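Local atomic coordinates of GTP-binding nuclear protein GSP1 (Encephalitozoon cuniculi, PDB entry 4DJT), a protein that binds guanine nucleotides as a Ran-family small GTPase and is thought to be required for protein import into the nucleus and for RNA export. Residues I14-D19 / G87-F92; T25-R30 / H160-P165; C123-D128 / I154-A159. All blocks are in the same frame, centred on the assembly; numbering follows the deposited sequence.

Interaction 1: residues I14-D19 / G87-F92; sequences ICLIGD and GAILFF. Unlike the reference sequence in segment 87-92: Leu90 (reference Phe).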
loop_
_atom_site.group_PDB
_atom_site.type_symbol
_atom_site.label_atom_id
_atom_site.label_comp_id
_atom_site.label_asym_id
_atom_site.label_seq_id
_atom_site.Cartn_x
_atom_site.Cartn_y
_atom_site.Cartn_z
ATOM N N ILE A 14 -2.933 4.303 -6.188
ATOM C CA ILE A 14 -1.840 3.594 -5.522
ATOM C C ILE A 14 -2.276 2.139 -5.364
ATOM O O ILE A 14 -3.387 1.883 -4.882
ATOM C CB ILE A 14 -1.530 4.171 -4.111
ATOM C CG1 ILE A 14 -1.148 5.666 -4.172
ATOM C CG2 ILE A 14 -0.499 3.304 -3.389
ATOM C CD1 ILE A 14 0.126 5.948 -4.919
ATOM N N CYS A 15 -1.400 1.198 -5.691
ATOM C CA CYS A 15 -1.669 -0.228 -5.457
ATOM C C CYS A 15 -1.026 -0.730 -4.194
ATOM O O CYS A 15 0.183 -0.533 -3.987
ATOM C CB CYS A 15 -1.147 -1.087 -6.618
ATOM S SG CYS A 15 -2.039 -0.780 -8.170
ATOM N N LEU A 16 -1.810 -1.409 -3.362
ATOM C CA LEU A 16 -1.222 -2.206 -2.261
ATOM C C LEU A 16 -0.874 -3.578 -2.768
ATOM O O LEU A 16 -1.708 -4.278 -3.324
ATOM C CB LEU A 16 -2.189 -2.350 -1.082
ATOM C CG LEU A 16 -2.787 -1.086 -0.562
ATOM C CD1 LEU A 16 -3.717 -1.393 0.640
ATOM C CD2 LEU A 16 -1.699 -0.077 -0.193
ATOM N N ILE A 17 0.350 -3.978 -2.530
ATOM C CA ILE A 17 0.822 -5.276 -2.959
ATOM C C ILE A 17 1.618 -5.950 -1.863
ATOM O O ILE A 17 2.037 -5.317 -0.895
ATOM C CB ILE A 17 1.660 -5.157 -4.231
ATOM C CG1 ILE A 17 2.686 -4.038 -4.133
ATOM C CG2 ILE A 17 0.736 -4.895 -5.397
ATOM C CD1 ILE A 17 3.653 -3.998 -5.336
ATOM N N GLY A 18 1.786 -7.260 -2.028
ATOM C CA GLY A 18 2.410 -8.086 -1.023
ATOM C C GLY A 18 1.603 -9.348 -0.790
ATOM O O GLY A 18 0.421 -9.422 -1.137
ATOM N N ASP A 19 2.249 -10.345 -0.201
ATOM C CA ASP A 19 1.620 -11.651 -0.037
ATOM C C ASP A 19 0.344 -11.595 0.789
ATOM O O ASP A 19 0.160 -10.718 1.614
ATOM C CB ASP A 19 2.568 -12.629 0.621
ATOM C CG ASP A 19 3.618 -13.185 -0.343
ATOM O OD1 ASP A 19 3.666 -12.811 -1.557
ATOM O OD2 ASP A 19 4.369 -14.033 0.139
ATOM N N GLY A 87 1.891 4.664 -8.145
ATOM C CA GLY A 87 2.792 4.168 -7.122
ATOM C C GLY A 87 2.252 2.923 -6.490
ATOM O O GLY A 87 1.120 2.523 -6.792
ATOM N N ALA A 88 3.061 2.308 -5.624
ATOM C CA ALA A 88 2.679 1.103 -4.901
ATOM C C ALA A 88 3.218 1.185 -3.485
ATOM O O ALA A 88 4.279 1.813 -3.224
ATOM C CB ALA A 88 3.195 -0.157 -5.603
ATOM N N ILE A 89 2.494 0.560 -2.556
ATOM C CA ILE A 89 2.953 0.324 -1.222
ATOM C C ILE A 89 3.043 -1.175 -1.085
ATOM O O ILE A 89 2.055 -1.880 -1.280
ATOM C CB ILE A 89 2.019 0.917 -0.108
ATOM C CG1 ILE A 89 1.819 2.408 -0.320
ATOM C CG2 ILE A 89 2.616 0.671 1.282
ATOM C CD1 ILE A 89 0.784 3.056 0.598
ATOM N N LEU A 90 4.256 -1.664 -0.859
ATOM C CA LEU A 90 4.538 -3.097 -0.883
ATOM C C LEU A 90 4.863 -3.550 0.516
ATOM O O LEU A 90 5.765 -3.005 1.156
ATOM C CB LEU A 90 5.707 -3.378 -1.864
ATOM C CG LEU A 90 6.272 -4.805 -1.876
ATOM C CD1 LEU A 90 5.223 -5.835 -2.274
ATOM C CD2 LEU A 90 7.486 -4.865 -2.806
ATOM N N PHE A 91 4.067 -4.486 1.048
ATOM C CA PHE A 91 4.187 -4.891 2.430
ATOM C C PHE A 91 4.817 -6.265 2.526
ATOM O O PHE A 91 4.594 -7.121 1.666
ATOM C CB PHE A 91 2.814 -5.030 3.066
ATOM C CG PHE A 91 2.031 -3.755 3.115
ATOM C CD1 PHE A 91 1.907 -3.059 4.282
ATOM C CD2 PHE A 91 1.377 -3.294 1.989
ATOM C CE1 PHE A 91 1.182 -1.854 4.331
ATOM C CE2 PHE A 91 0.646 -2.115 2.023
ATOM C CZ PHE A 91 0.551 -1.402 3.200
ATOM N N PHE A 92 5.515 -6.488 3.628
ATOM C CA PHE A 92 5.757 -7.840 4.090
ATOM C C PHE A 92 5.485 -7.933 5.583
ATOM O O PHE A 92 5.309 -6.942 6.263
ATOM C CB PHE A 92 7.178 -8.308 3.718
ATOM C CG PHE A 92 8.272 -7.614 4.482
ATOM C CD1 PHE A 92 8.669 -6.323 4.144
ATOM C CD2 PHE A 92 8.934 -8.261 5.519
ATOM C CE1 PHE A 92 9.648 -5.672 4.849
ATOM C CE2 PHE A 92 9.943 -7.616 6.223
ATOM C CZ PHE A 92 10.286 -6.316 5.894
HETATM O O HOH W 1 4.962 -9.759 0.530
#
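Leu16 and Ile89 run alongside each other in the same direction at the centre of two parallel neighbours in the mixed sheet of the Ras-type P-loop GTPase fold. Leu16 CD2 sits 3.8 Å from Ile89 CB and also reaches the Phe91 ring, which it meets at the edge by CE2. Ile14 completes this face, its CG2 against Ile89 CG1, and helix 164-174 covers it with Leu169, Phe173, Pro165 and Phe166. The other face carries Cys15, Ile17, Ala88 and Leu90. Here Ile17 holds CG1 between its backbone N and carbonyl carbon (chi1 47°), which brings CG1 to 3.6 Å from Leu90 CD1; CD1 of Ile17 goes on to touch Ala88 CB. Trp106 and Phe110 of helix 103-114 close over this side.

The backbones run parallel, the strand axes 21° apart, and pair through four hydrogen bonds: Cys15 N to Gly87 O, Ile89 N to Cys15 O at 2.9 Å, Ile17 N to Ile89 O, and Phe91 N to Ile17 O. CA-H groups of Leu16 and Leu90 make further contacts with Ile89 O and Ile17 O. Farther on, the chain passes into the phosphate-binding loop. Gly18 has backbone angles that call for glycine, and a CB there would run into Phe91 O. Asp19 belongs to the GDP pocket, and its OD1 is held by Trp106 NE1. Direct pairing gives way to a water here: it accepts from Asp19 N and donates to Phe91 O, both at 2.9 Å.

Interaction 2: residues T25-R30 / H160-P165; sequences TTYINR and HNFGLP. With MG (magnesium ion), chain D; GDP (guanosine-5'-diphosphate), chain C.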
loop_
_atom_site.group_PDB
_atom_site.type_symbol
_atom_site.label_atom_id
_atom_site.label_comp_id
_atom_site.label_asym_id
_atom_site.label_seq_id
_atom_site.Cartn_x
_atom_site.Cartn_y
_atom_site.Cartn_z
ATOM N N THR A 25 -4.940 -5.259 3.967
ATOM C CA THR A 25 -6.305 -4.859 4.271
ATOM C C THR A 25 -6.412 -4.217 5.640
ATOM O O THR A 25 -7.079 -3.171 5.795
ATOM C CB THR A 25 -7.247 -6.082 4.119
ATOM O OG1 THR A 25 -7.150 -6.560 2.767
ATOM C CG2 THR A 25 -8.674 -5.698 4.419
ATOM N N THR A 26 -5.699 -4.762 6.621
ATOM C CA THR A 26 -5.672 -4.152 7.968
ATOM C C THR A 26 -5.184 -2.697 7.923
ATOM O O THR A 26 -5.738 -1.809 8.619
ATOM C CB THR A 26 -4.859 -5.003 8.977
ATOM O OG1 THR A 26 -5.393 -6.348 8.995
ATOM C CG2 THR A 26 -4.959 -4.401 10.401
ATOM N N TYR A 27 -4.185 -2.456 7.078
ATOM C CA TYR A 27 -3.627 -1.133 6.891
ATOM C C TYR A 27 -4.652 -0.154 6.351
ATOM O O TYR A 27 -4.901 0.876 6.974
ATOM C CB TYR A 27 -2.464 -1.191 5.940
ATOM C CG TYR A 27 -1.784 0.151 5.662
ATOM C CD1 TYR A 27 -0.998 0.775 6.637
ATOM C CD2 TYR A 27 -1.855 0.736 4.422
ATOM C CE1 TYR A 27 -0.347 1.964 6.378
ATOM C CE2 TYR A 27 -1.205 1.931 4.152
ATOM C CZ TYR A 27 -0.459 2.546 5.142
ATOM O OH TYR A 27 0.201 3.744 4.847
ATOM N N ILE A 28 -5.282 -0.489 5.212
ATOM C CA ILE A 28 -6.059 0.500 4.460
ATOM C C ILE A 28 -7.555 0.523 4.781
ATOM O O ILE A 28 -8.202 1.519 4.537
ATOM C CB ILE A 28 -5.896 0.296 2.956
ATOM C CG1 ILE A 28 -6.268 1.574 2.165
ATOM C CG2 ILE A 28 -6.653 -0.961 2.530
ATOM C CD1 ILE A 28 -5.353 2.773 2.411
ATOM N N ASN A 29 -8.106 -0.590 5.293
ATOM C CA ASN A 29 -9.552 -0.759 5.356
ATOM C C ASN A 29 -10.103 0.002 6.603
ATOM O O ASN A 29 -10.605 -0.609 7.572
ATOM C CB ASN A 29 -9.893 -2.229 5.390
ATOM C CG ASN A 29 -11.385 -2.501 5.362
ATOM O OD1 ASN A 29 -12.189 -1.663 4.936
ATOM N ND2 ASN A 29 -11.759 -3.662 5.827
ATOM N N ARG A 30 -9.892 1.317 6.552
ATOM C CA ARG A 30 -10.301 2.252 7.581
ATOM C C ARG A 30 -11.255 3.247 6.958
ATOM O O ARG A 30 -11.383 3.332 5.746
ATOM C CB ARG A 30 -9.062 2.941 8.193
ATOM C CG ARG A 30 -8.097 1.948 8.823
ATOM C CD ARG A 30 -6.761 2.600 9.223
ATOM N NE ARG A 30 -6.385 2.085 10.517
ATOM C CZ ARG A 30 -5.576 1.059 10.735
ATOM N NH1 ARG A 30 -5.350 0.663 11.987
ATOM N NH2 ARG A 30 -4.929 0.481 9.738
ATOM N N HIS A 160 0.259 2.747 13.619
ATOM C CA HIS A 160 1.577 3.354 13.852
ATOM C C HIS A 160 2.194 3.651 12.514
ATOM O O HIS A 160 2.357 2.758 11.704
ATOM C CB HIS A 160 2.492 2.410 14.653
ATOM C CG HIS A 160 3.927 2.923 14.856
ATOM N ND1 HIS A 160 4.223 3.974 15.662
ATOM C CD2 HIS A 160 5.157 2.450 14.362
ATOM C CE1 HIS A 160 5.564 4.174 15.679
ATOM N NE2 HIS A 160 6.140 3.234 14.897
ATOM N N ASN A 161 2.515 4.923 12.292
ATOM C CA ASN A 161 3.156 5.407 11.073
ATOM C C ASN A 161 2.292 5.345 9.801
ATOM O O ASN A 161 2.840 5.349 8.700
ATOM C CB ASN A 161 4.510 4.684 10.814
ATOM C CG ASN A 161 5.629 5.209 11.685
ATOM O OD1 ASN A 161 5.444 6.154 12.438
ATOM N ND2 ASN A 161 6.806 4.558 11.609
ATOM N N PHE A 162 0.959 5.347 9.958
ATOM C CA PHE A 162 0.048 5.168 8.843
ATOM C C PHE A 162 0.342 6.148 7.728
ATOM O O PHE A 162 0.312 5.792 6.554
ATOM C CB PHE A 162 -1.416 5.382 9.249
ATOM C CG PHE A 162 -2.371 5.314 8.081
ATOM C CD1 PHE A 162 -2.861 4.099 7.639
ATOM C CD2 PHE A 162 -2.726 6.461 7.371
ATOM C CE1 PHE A 162 -3.691 4.013 6.547
ATOM C CE2 PHE A 162 -3.557 6.396 6.272
ATOM C CZ PHE A 162 -4.076 5.157 5.863
ATOM N N GLY A 163 0.555 7.412 8.112
ATOM C CA GLY A 163 0.745 8.457 7.142
ATOM C C GLY A 163 2.038 8.475 6.383
ATOM O O GLY A 163 2.109 9.153 5.321
ATOM N N LEU A 164 3.082 7.792 6.886
ATOM C CA LEU A 164 4.418 8.003 6.323
ATOM C C LEU A 164 4.530 7.599 4.833
ATOM O O LEU A 164 5.123 8.342 4.058
ATOM C CB LEU A 164 5.527 7.324 7.176
ATOM C CG LEU A 164 5.634 7.839 8.619
ATOM C CD1 LEU A 164 6.805 7.134 9.313
ATOM C CD2 LEU A 164 5.840 9.357 8.654
ATOM N N PRO A 165 3.968 6.414 4.434
ATOM C CA PRO A 165 4.079 6.078 3.016
ATOM C C PRO A 165 3.411 7.119 2.132
ATOM O O PRO A 165 3.931 7.457 1.079
ATOM C CB PRO A 165 3.378 4.721 2.917
ATOM C CG PRO A 165 3.590 4.139 4.311
ATOM C CD PRO A 165 3.334 5.331 5.186
HETATM MG MG MG D . -6.501 -8.413 2.074
HETATM P PB GDP C . -3.708 -9.136 3.756
HETATM O O1B GDP C . -4.813 -8.152 3.338
HETATM O O2B GDP C . -2.300 -8.700 3.384
HETATM O O3B GDP C . -4.067 -10.578 3.408
HETATM O O3A GDP C . -3.675 -9.212 5.370
HETATM P PA GDP C . -4.826 -8.867 6.417
HETATM O O1A GDP C . -4.988 -7.375 6.626
HETATM O O2A GDP C . -6.028 -9.684 6.060
HETATM O "O5'" GDP C . -4.250 -9.388 7.797
HETATM C "C5'" GDP C . -3.809 -10.757 7.884
HETATM C "C4'" GDP C . -3.732 -11.121 9.355
HETATM O "O4'" GDP C . -2.673 -10.402 9.952
HETATM C "C3'" GDP C . -4.969 -10.728 10.117
HETATM O "O3'" GDP C . -5.182 -11.689 11.132
HETATM C "C2'" GDP C . -4.641 -9.427 10.782
HETATM O "O2'" GDP C . -5.321 -9.196 12.031
HETATM C "C1'" GDP C . -3.152 -9.589 10.985
HETATM N N9 GDP C . -2.470 -8.304 10.926
HETATM C C8 GDP C . -2.468 -7.384 9.936
HETATM N N7 GDP C . -1.712 -6.318 10.302
HETATM C C5 GDP C . -1.175 -6.589 11.490
HETATM C C6 GDP C . -0.273 -5.909 12.436
HETATM O O6 GDP C . 0.226 -4.771 12.189
HETATM N N1 GDP C . 0.016 -6.552 13.587
HETATM C C2 GDP C . -0.502 -7.777 13.886
HETATM N N2 GDP C . -0.187 -8.369 15.039
HETATM N N3 GDP C . -1.336 -8.446 13.066
HETATM C C4 GDP C . -1.687 -7.893 11.891
HETATM O O HOH W 2 -5.649 -7.377 0.458
HETATM O O HOH W 3 -8.231 -8.542 1.020
HETATM O O HOH W 4 -5.706 -10.222 1.207
HETATM O O HOH W 5 -7.333 -9.424 3.721
#
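The helix that follows the P-loop of this GTPase meets the turn leading into helix 164-174 through an aromatic pair, Tyr27 on Phe162. The rings form an offset stack with centroids 4.7 Å apart and planes inclined by 29°. Phe162 CE1 lies over the centre of the Tyr27 ring, while Tyr27 OH sits above the Phe162 ring, displaced toward its rim. With CG anti to its backbone N (chi1 -180°), Tyr27 carries its ring toward Phe162, and the hydroxyl donates to Phe162 O at 2.7 Å, in the plane of that carbonyl. One residue thus holds Phe162 by both ring and main chain. Pro165 meets Tyr27 tip to tip, Pro165 CG lying 3.5 Å from Tyr27 OH. Ile28 CD1 touches the edge of the Phe162 ring at CZ.

Arg30, just past the helix, folds back on it: NH2 donates to Tyr27 O at 2.8 Å, the acceptor lying in the guanidinium plane. At the other end of 25-30, Thr25 OG1 binds the magnesium ion at 2.1 Å, beside GDP O1B and four waters. Thr26 grips GDP O1A twice, through N and through OG1 at 2.6 Å.

Tyr27 also meets Phe91 of strand 87-93 edge-to-face and touches Ile154 of strand 150-154. Phe166 of helix 164-174 packs against Tyr27, Ile28 and Phe162, tying the short helix 24-28 to both sheet and helix.

Interaction 3: residues C123-D128 / I154-A159; sequences CANKID and ISAKTA. With GDP (guanosine-5'-diphosphate), chain C.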
loop_
_atom_site.group_PDB
_atom_site.type_symbol
_atom_site.label_atom_id
_atom_site.label_comp_id
_atom_site.label_asym_id
_atom_site.label_seq_id
_atom_site.Cartn_x
_atom_site.Cartn_y
_atom_site.Cartn_z
ATOM N N CYS A 123 7.003 -1.427 3.158
ATOM C CA CYS A 123 6.605 -1.424 4.564
ATOM C C CYS A 123 6.804 -2.774 5.231
ATOM O O CYS A 123 6.235 -3.768 4.823
ATOM C CB CYS A 123 5.119 -1.048 4.733
ATOM S SG CYS A 123 4.764 0.635 4.180
ATOM N N ALA A 124 7.634 -2.759 6.262
ATOM C CA ALA A 124 7.776 -3.839 7.195
ATOM C C ALA A 124 6.619 -3.783 8.178
ATOM O O ALA A 124 6.620 -2.954 9.098
ATOM C CB ALA A 124 9.113 -3.683 7.942
ATOM N N ASN A 125 5.654 -4.691 8.025
ATOM C CA ASN A 125 4.467 -4.667 8.867
ATOM C C ASN A 125 4.513 -5.694 10.018
ATOM O O ASN A 125 5.258 -6.683 9.957
ATOM C CB ASN A 125 3.210 -4.866 8.011
ATOM C CG ASN A 125 1.925 -4.646 8.793
ATOM O OD1 ASN A 125 1.834 -3.695 9.577
ATOM N ND2 ASN A 125 0.879 -5.485 8.515
ATOM N N LYS A 126 3.712 -5.424 11.044
ATOM C CA LYS A 126 3.549 -6.316 12.211
ATOM C C LYS A 126 4.754 -6.204 13.121
ATOM O O LYS A 126 5.068 -7.156 13.865
ATOM C CB LYS A 126 3.342 -7.765 11.789
ATOM C CG LYS A 126 2.181 -7.974 10.848
ATOM C CD LYS A 126 1.733 -9.408 10.815
ATOM C CE LYS A 126 0.726 -9.687 9.721
ATOM N NZ LYS A 126 0.429 -11.145 9.552
ATOM N N ILE A 127 5.418 -5.035 13.106
ATOM C CA ILE A 127 6.560 -4.817 14.025
ATOM C C ILE A 127 6.129 -4.910 15.473
ATOM O O ILE A 127 6.977 -4.910 16.361
ATOM C CB ILE A 127 7.260 -3.449 13.837
ATOM C CG1 ILE A 127 6.277 -2.286 14.134
ATOM C CG2 ILE A 127 7.868 -3.370 12.445
ATOM C CD1 ILE A 127 6.910 -0.918 14.051
ATOM N N ASP A 128 4.819 -4.955 15.711
ATOM C CA ASP A 128 4.297 -5.168 17.077
ATOM C C ASP A 128 4.470 -6.586 17.635
ATOM O O ASP A 128 4.384 -6.770 18.836
ATOM C CB ASP A 128 2.842 -4.766 17.157
ATOM C CG ASP A 128 1.959 -5.555 16.192
ATOM O OD1 ASP A 128 1.883 -5.165 14.996
ATOM O OD2 ASP A 128 1.296 -6.541 16.639
ATOM N N ILE A 154 6.067 -0.341 10.208
ATOM C CA ILE A 154 4.696 0.065 10.621
ATOM C C ILE A 154 3.995 -1.061 11.402
ATOM O O ILE A 154 4.374 -2.234 11.331
ATOM C CB ILE A 154 3.776 0.421 9.409
ATOM C CG1 ILE A 154 3.475 -0.798 8.564
ATOM C CG2 ILE A 154 4.414 1.472 8.471
ATOM C CD1 ILE A 154 2.420 -0.565 7.461
ATOM N N SER A 155 2.911 -0.691 12.057
ATOM C CA SER A 155 1.910 -1.665 12.514
ATOM C C SER A 155 0.542 -1.284 11.937
ATOM O O SER A 155 -0.053 -0.296 12.298
ATOM C CB SER A 155 1.848 -1.753 14.049
ATOM O OG SER A 155 0.703 -2.532 14.434
ATOM N N ALA A 156 0.076 -2.063 10.979
ATOM C CA ALA A 156 -1.233 -1.812 10.411
ATOM C C ALA A 156 -2.313 -1.939 11.469
ATOM O O ALA A 156 -3.344 -1.306 11.365
ATOM C CB ALA A 156 -1.494 -2.773 9.268
ATOM N N LYS A 157 -2.093 -2.783 12.476
ATOM C CA LYS A 157 -3.084 -2.952 13.569
ATOM C C LYS A 157 -3.363 -1.625 14.295
ATOM O O LYS A 157 -4.522 -1.193 14.411
ATOM C CB LYS A 157 -2.622 -4.001 14.576
ATOM C CG LYS A 157 -3.498 -4.085 15.836
ATOM C CD LYS A 157 -3.061 -5.210 16.771
ATOM C CE LYS A 157 -1.799 -4.858 17.562
ATOM N NZ LYS A 157 -2.095 -4.344 18.936
ATOM N N THR A 158 -2.300 -0.963 14.750
ATOM C CA THR A 158 -2.432 0.218 15.599
ATOM C C THR A 158 -2.351 1.532 14.818
ATOM O O THR A 158 -2.411 2.604 15.406
ATOM C CB THR A 158 -1.339 0.234 16.663
ATOM O OG1 THR A 158 -0.076 0.453 16.042
ATOM C CG2 THR A 158 -1.316 -1.108 17.435
ATOM N N ALA A 159 -2.191 1.439 13.507
ATOM C CA ALA A 159 -2.018 2.608 12.663
ATOM C C ALA A 159 -0.696 3.376 12.920
ATOM O O ALA A 159 -0.534 4.502 12.454
ATOM C CB ALA A 159 -3.227 3.535 12.806
HETATM P PB GDP C . -3.708 -9.136 3.756
HETATM O O1B GDP C . -4.813 -8.152 3.338
HETATM O O2B GDP C . -2.300 -8.700 3.384
HETATM O O3B GDP C . -4.067 -10.578 3.408
HETATM O O3A GDP C . -3.675 -9.212 5.370
HETATM P PA GDP C . -4.826 -8.867 6.417
HETATM O O1A GDP C . -4.988 -7.375 6.626
HETATM O O2A GDP C . -6.028 -9.684 6.060
HETATM O "O5'" GDP C . -4.250 -9.388 7.797
HETATM C "C5'" GDP C . -3.809 -10.757 7.884
HETATM C "C4'" GDP C . -3.732 -11.121 9.355
HETATM O "O4'" GDP C . -2.673 -10.402 9.952
HETATM C "C3'" GDP C . -4.969 -10.728 10.117
HETATM O "O3'" GDP C . -5.182 -11.689 11.132
HETATM C "C2'" GDP C . -4.641 -9.427 10.782
HETATM O "O2'" GDP C . -5.321 -9.196 12.031
HETATM C "C1'" GDP C . -3.152 -9.589 10.985
HETATM N N9 GDP C . -2.470 -8.304 10.926
HETATM C C8 GDP C . -2.468 -7.384 9.936
HETATM N N7 GDP C . -1.712 -6.318 10.302
HETATM C C5 GDP C . -1.175 -6.589 11.490
HETATM C C6 GDP C . -0.273 -5.909 12.436
HETATM O O6 GDP C . 0.226 -4.771 12.189
HETATM N N1 GDP C . 0.016 -6.552 13.587
HETATM C C2 GDP C . -0.502 -7.777 13.886
HETATM N N2 GDP C . -0.187 -8.369 15.039
HETATM N N3 GDP C . -1.336 -8.446 13.066
HETATM C C4 GDP C . -1.687 -7.893 11.891
#
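Asn125 and Ala156 make the central polar link: Ala156 N donates to Asn125 OD1 at 2.8 Å, in the plane of the amide and on a lone pair. CG anti to the backbone N (chi1 -171°) carries the Asn125 amide toward 154-159, and with ND2 taken by Val22 O of the P-loop both ends are held and its flip fixed. Main chain to main chain, Ile154 N meets Ala124 O in a nearly straight bond of 2.9 Å, whereas Lys126 N and Ile127 N reach Ile154 O only weakly. The apolar contact is Ile154 CD1 on Cys123 CB; CG1 of Ile127 rests on the Ile154 carbonyl oxygen.

Both segments bind the base of GDP. Asp128 takes N1 on OD1 at 2.7 Å and N2 on OD2 at 2.8 Å, a two-pronged grip. Ser155 OG lies 2.9 Å from Asp128 OD1 and 3.2 Å from GDP O6, while Lys157 N donates to O6 at 3.1 Å. The extended Lys126 chain packs on the purine; its NZ forms a salt bridge with Asp93 and hydrogen bonds to Gly21 O and, weakly, GDP O4'. Together they form the guanine-specificity site of Ras-like GTPases, the NKxD motif with the SAK loop.

All three contacts converge on the GDP pocket. Interaction 1 lies nearest the core of the chain, its centre about 11 Å from that of interaction 2 and 14 Å from that of interaction 3; the last two are about 8 Å apart. Interaction 1 reaches the pocket through Asp19, whereas 2 and 3 hold GDP directly, 2 mainly at the phosphates and magnesium ion, 3 mainly at the base. Phe91 joins the three: its CZ lies 3.4 Å from Tyr27 CD2 and its CE1 3.6 Å from Ile154 CD1. Strand 87-93 continues the sheet into interaction 3, where Phe92 O lies 2.9 Å from Asn125 N, probably a hydrogen bond. Arg30 NH1, 2.9 Å from Ala156 O, ties 25-30 to the base-binding loop.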